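Local coordinates for protein manganese-dependent inorganic pyrophosphatase (Methanocaldococcus jannaschii, PDB 2EB0) that hydrolyses inorganic diphosphate to two phosphates, as a manganese-dependent family II pyrophosphatase that carries two metal ions per subunit, at residues E259-F272 with V280-S292. Sequence-based numbering, arbitrary orientation.
Sequences EGSEALVVGNKEMF and VEGNSVFLEGVMS
Phe272 meets CG2 of Val280 and of Val285 with its CD2 and CE2 atoms, CE2 lying 3.7 Å from Val285 CG2, while Val265 CG2 sits 3.6 Å above the centre of one ring face. The ring comes from helix 269-275, which lies in the connection between two neighbouring antiparallel strands, 260-267 and 284-287, the latter an edge strand of the five-stranded mixed sheet of the DHHA2 domain. CG of Phe272 lies anti to the backbone N (chi1 179°), which carries the ring to the sheet face bearing Ala263, Val285 and Leu287. Backbone bonds zip the edge, from Leu287 N to Ser261 O through to Val265 N and Asn283 O (2.7 Å). On the other face Glu262 spends OE1 on a salt bridge to Lys230, and OE2 accepts a weak bond from Ser284 OG (3.3 Å). At the close of the Leu287-Val290 type II turn, Val290 O accepts from the buried Ser261 OG (2.6 Å), which also bonds Thr254 OG1. Putting an alanine here removes that hydroxyl, and would probably leave Val290 O without this donor and Thr254 OG1 without this partner. At the far end, Met291 SD rests 3.4 Å from Glu259 CG.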
# COMPACT_ATOMS: atom_id res chain seq x y z
N GLU B 259 -29.61 7.58 5.26
CA GLU B 259 -28.40 6.97 4.72
C GLU B 259 -28.12 7.48 3.31
O GLU B 259 -27.96 6.70 2.37
CB GLU B 259 -28.54 5.44 4.75
CG GLU B 259 -28.32 4.87 6.14
CD GLU B 259 -28.86 3.45 6.32
OE1 GLU B 259 -28.71 2.63 5.39
OE2 GLU B 259 -29.41 3.16 7.40
N GLY B 260 -28.06 8.80 3.20
CA GLY B 260 -27.78 9.44 1.93
C GLY B 260 -27.08 10.76 2.17
O GLY B 260 -26.99 11.22 3.31
N SER B 261 -26.56 11.38 1.12
CA SER B 261 -25.87 12.65 1.30
C SER B 261 -26.24 13.69 0.26
O SER B 261 -26.37 13.38 -0.91
CB SER B 261 -24.36 12.43 1.25
OG SER B 261 -23.92 11.58 2.29
N GLU B 262 -26.40 14.92 0.72
CA GLU B 262 -26.68 16.02 -0.20
C GLU B 262 -25.30 16.55 -0.52
O GLU B 262 -24.59 17.01 0.37
CB GLU B 262 -27.50 17.12 0.47
CG GLU B 262 -27.97 18.18 -0.51
CD GLU B 262 -28.55 19.42 0.16
OE1 GLU B 262 -29.30 19.27 1.15
OE2 GLU B 262 -28.27 20.54 -0.32
N ALA B 263 -24.91 16.46 -1.78
CA ALA B 263 -23.59 16.95 -2.16
C ALA B 263 -23.62 18.38 -2.65
O ALA B 263 -24.40 18.72 -3.54
CB ALA B 263 -23.00 16.05 -3.23
N LEU B 264 -22.79 19.23 -2.06
CA LEU B 264 -22.67 20.62 -2.48
C LEU B 264 -21.48 20.61 -3.43
O LEU B 264 -20.41 20.11 -3.08
CB LEU B 264 -22.37 21.54 -1.30
CG LEU B 264 -23.35 21.58 -0.12
CD1 LEU B 264 -22.93 22.69 0.83
CD2 LEU B 264 -24.76 21.84 -0.62
N VAL B 265 -21.67 21.16 -4.63
CA VAL B 265 -20.60 21.14 -5.62
C VAL B 265 -20.06 22.52 -5.98
O VAL B 265 -20.80 23.40 -6.43
CB VAL B 265 -21.07 20.42 -6.90
CG1 VAL B 265 -19.91 20.27 -7.88
CG2 VAL B 265 -21.63 19.06 -6.53
N VAL B 266 -18.76 22.70 -5.77
CA VAL B 266 -18.10 23.97 -6.04
C VAL B 266 -16.87 23.79 -6.94
O VAL B 266 -15.99 22.98 -6.65
CB VAL B 266 -17.64 24.63 -4.73
CG1 VAL B 266 -17.31 26.10 -4.98
CG2 VAL B 266 -18.71 24.49 -3.67
N GLY B 267 -16.82 24.57 -8.03
CA GLY B 267 -15.69 24.48 -8.94
C GLY B 267 -15.99 23.66 -10.19
O GLY B 267 -16.89 23.98 -10.96
N ASN B 268 -15.23 22.59 -10.38
CA ASN B 268 -15.39 21.73 -11.54
C ASN B 268 -16.63 20.84 -11.50
O ASN B 268 -16.53 19.62 -11.35
CB ASN B 268 -14.14 20.86 -11.70
CG ASN B 268 -14.03 20.23 -13.06
OD1 ASN B 268 -15.04 19.90 -13.68
ND2 ASN B 268 -12.81 20.05 -13.54
N LYS B 269 -17.81 21.44 -11.64
CA LYS B 269 -19.06 20.69 -11.61
C LYS B 269 -19.13 19.63 -12.70
O LYS B 269 -19.71 18.55 -12.50
CB LYS B 269 -20.26 21.64 -11.73
CG LYS B 269 -20.43 22.55 -10.52
CD LYS B 269 -21.68 23.41 -10.60
CE LYS B 269 -21.83 24.27 -9.36
NZ LYS B 269 -23.00 25.20 -9.46
N GLU B 270 -18.51 19.93 -13.84
CA GLU B 270 -18.49 19.02 -14.98
C GLU B 270 -17.87 17.68 -14.58
O GLU B 270 -18.44 16.62 -14.84
CB GLU B 270 -17.66 19.61 -16.13
CG GLU B 270 -17.95 21.08 -16.43
CD GLU B 270 -17.46 22.02 -15.32
OE1 GLU B 270 -16.25 22.02 -15.04
OE2 GLU B 270 -18.30 22.74 -14.74
N MET B 271 -16.71 17.74 -13.94
CA MET B 271 -16.01 16.53 -13.52
C MET B 271 -16.83 15.72 -12.51
O MET B 271 -16.74 14.50 -12.47
CB MET B 271 -14.66 16.88 -12.91
CG MET B 271 -13.74 15.67 -12.76
SD MET B 271 -13.44 14.78 -14.32
CE MET B 271 -11.86 15.53 -14.81
N PHE B 272 -17.64 16.42 -11.72
CA PHE B 272 -18.49 15.79 -10.71
C PHE B 272 -19.63 15.05 -11.41
O PHE B 272 -19.88 13.87 -11.14
CB PHE B 272 -19.08 16.85 -9.79
CG PHE B 272 -20.00 16.30 -8.74
CD1 PHE B 272 -19.51 15.89 -7.50
CD2 PHE B 272 -21.36 16.17 -8.99
CE1 PHE B 272 -20.35 15.35 -6.53
CE2 PHE B 272 -22.22 15.63 -8.03
CZ PHE B 272 -21.71 15.22 -6.80
N VAL B 280 -26.12 18.21 -12.29
CA VAL B 280 -26.51 18.96 -11.09
C VAL B 280 -27.47 20.12 -11.34
O VAL B 280 -27.25 20.96 -12.22
CB VAL B 280 -25.26 19.53 -10.37
CG1 VAL B 280 -25.68 20.17 -9.05
CG2 VAL B 280 -24.24 18.43 -10.13
N GLU B 281 -28.55 20.15 -10.56
CA GLU B 281 -29.55 21.21 -10.67
C GLU B 281 -29.28 22.16 -9.50
O GLU B 281 -29.52 21.83 -8.34
CB GLU B 281 -30.96 20.62 -10.57
CG GLU B 281 -32.08 21.65 -10.60
CD GLU B 281 -33.45 21.01 -10.70
OE1 GLU B 281 -34.46 21.74 -10.58
OE2 GLU B 281 -33.53 19.78 -10.89
N GLY B 282 -28.78 23.35 -9.83
CA GLY B 282 -28.46 24.32 -8.80
C GLY B 282 -26.99 24.13 -8.46
O GLY B 282 -26.16 24.03 -9.36
N ASN B 283 -26.66 24.08 -7.17
CA ASN B 283 -25.27 23.89 -6.78
C ASN B 283 -25.08 22.61 -5.96
O ASN B 283 -24.01 22.36 -5.41
CB ASN B 283 -24.76 25.10 -6.00
CG ASN B 283 -25.70 25.51 -4.89
OD1 ASN B 283 -25.49 26.52 -4.22
ND2 ASN B 283 -26.76 24.73 -4.69
N SER B 284 -26.14 21.80 -5.88
CA SER B 284 -26.08 20.55 -5.12
C SER B 284 -26.99 19.46 -5.69
O SER B 284 -27.80 19.71 -6.58
CB SER B 284 -26.44 20.80 -3.65
OG SER B 284 -27.79 21.19 -3.51
N VAL B 285 -26.84 18.25 -5.16
CA VAL B 285 -27.64 17.11 -5.57
C VAL B 285 -27.64 16.09 -4.43
O VAL B 285 -26.64 15.94 -3.73
CB VAL B 285 -27.07 16.41 -6.83
CG1 VAL B 285 -27.26 17.27 -8.06
CG2 VAL B 285 -25.59 16.12 -6.63
N PHE B 286 -28.77 15.41 -4.24
CA PHE B 286 -28.84 14.41 -3.20
C PHE B 286 -28.39 13.07 -3.76
O PHE B 286 -28.94 12.60 -4.76
CB PHE B 286 -30.27 14.26 -2.67
CG PHE B 286 -30.37 13.36 -1.48
CD1 PHE B 286 -29.84 13.76 -0.25
CD2 PHE B 286 -30.97 12.11 -1.57
CE1 PHE B 286 -29.91 12.92 0.87
CE2 PHE B 286 -31.04 11.27 -0.46
CZ PHE B 286 -30.51 11.68 0.76
N LEU B 287 -27.39 12.46 -3.14
CA LEU B 287 -26.90 11.17 -3.60
C LEU B 287 -27.48 10.07 -2.71
O LEU B 287 -27.13 9.93 -1.53
CB LEU B 287 -25.37 11.15 -3.56
CG LEU B 287 -24.70 12.18 -4.47
CD1 LEU B 287 -23.20 12.11 -4.33
CD2 LEU B 287 -25.11 11.93 -5.91
N GLU B 288 -28.39 9.29 -3.30
CA GLU B 288 -29.05 8.20 -2.60
C GLU B 288 -28.13 7.06 -2.21
O GLU B 288 -27.37 6.55 -3.03
CB GLU B 288 -30.20 7.65 -3.45
CG GLU B 288 -31.57 8.20 -3.07
CD GLU B 288 -32.08 7.63 -1.76
OE1 GLU B 288 -32.25 6.39 -1.67
OE2 GLU B 288 -32.32 8.41 -0.82
N GLY B 289 -28.20 6.67 -0.94
CA GLY B 289 -27.40 5.58 -0.43
C GLY B 289 -25.94 5.92 -0.19
O GLY B 289 -25.19 5.10 0.35
N VAL B 290 -25.54 7.12 -0.57
CA VAL B 290 -24.15 7.56 -0.42
C VAL B 290 -23.83 8.08 0.99
O VAL B 290 -24.30 9.14 1.40
CB VAL B 290 -23.81 8.66 -1.46
CG1 VAL B 290 -22.39 9.16 -1.26
CG2 VAL B 290 -24.00 8.12 -2.87
N MET B 291 -23.03 7.32 1.74
CA MET B 291 -22.62 7.70 3.09
C MET B 291 -21.11 7.71 3.26
O MET B 291 -20.57 8.40 4.12
CB MET B 291 -23.18 6.74 4.13
CG MET B 291 -24.66 6.83 4.40
SD MET B 291 -25.05 5.78 5.82
CE MET B 291 -24.80 6.94 7.16
N SER B 292 -20.42 6.92 2.43
CA SER B 292 -18.97 6.81 2.55
C SER B 292 -18.15 7.61 1.56
O SER B 292 -18.21 7.39 0.34
CB SER B 292 -18.54 5.35 2.45
OG SER B 292 -17.13 5.27 2.46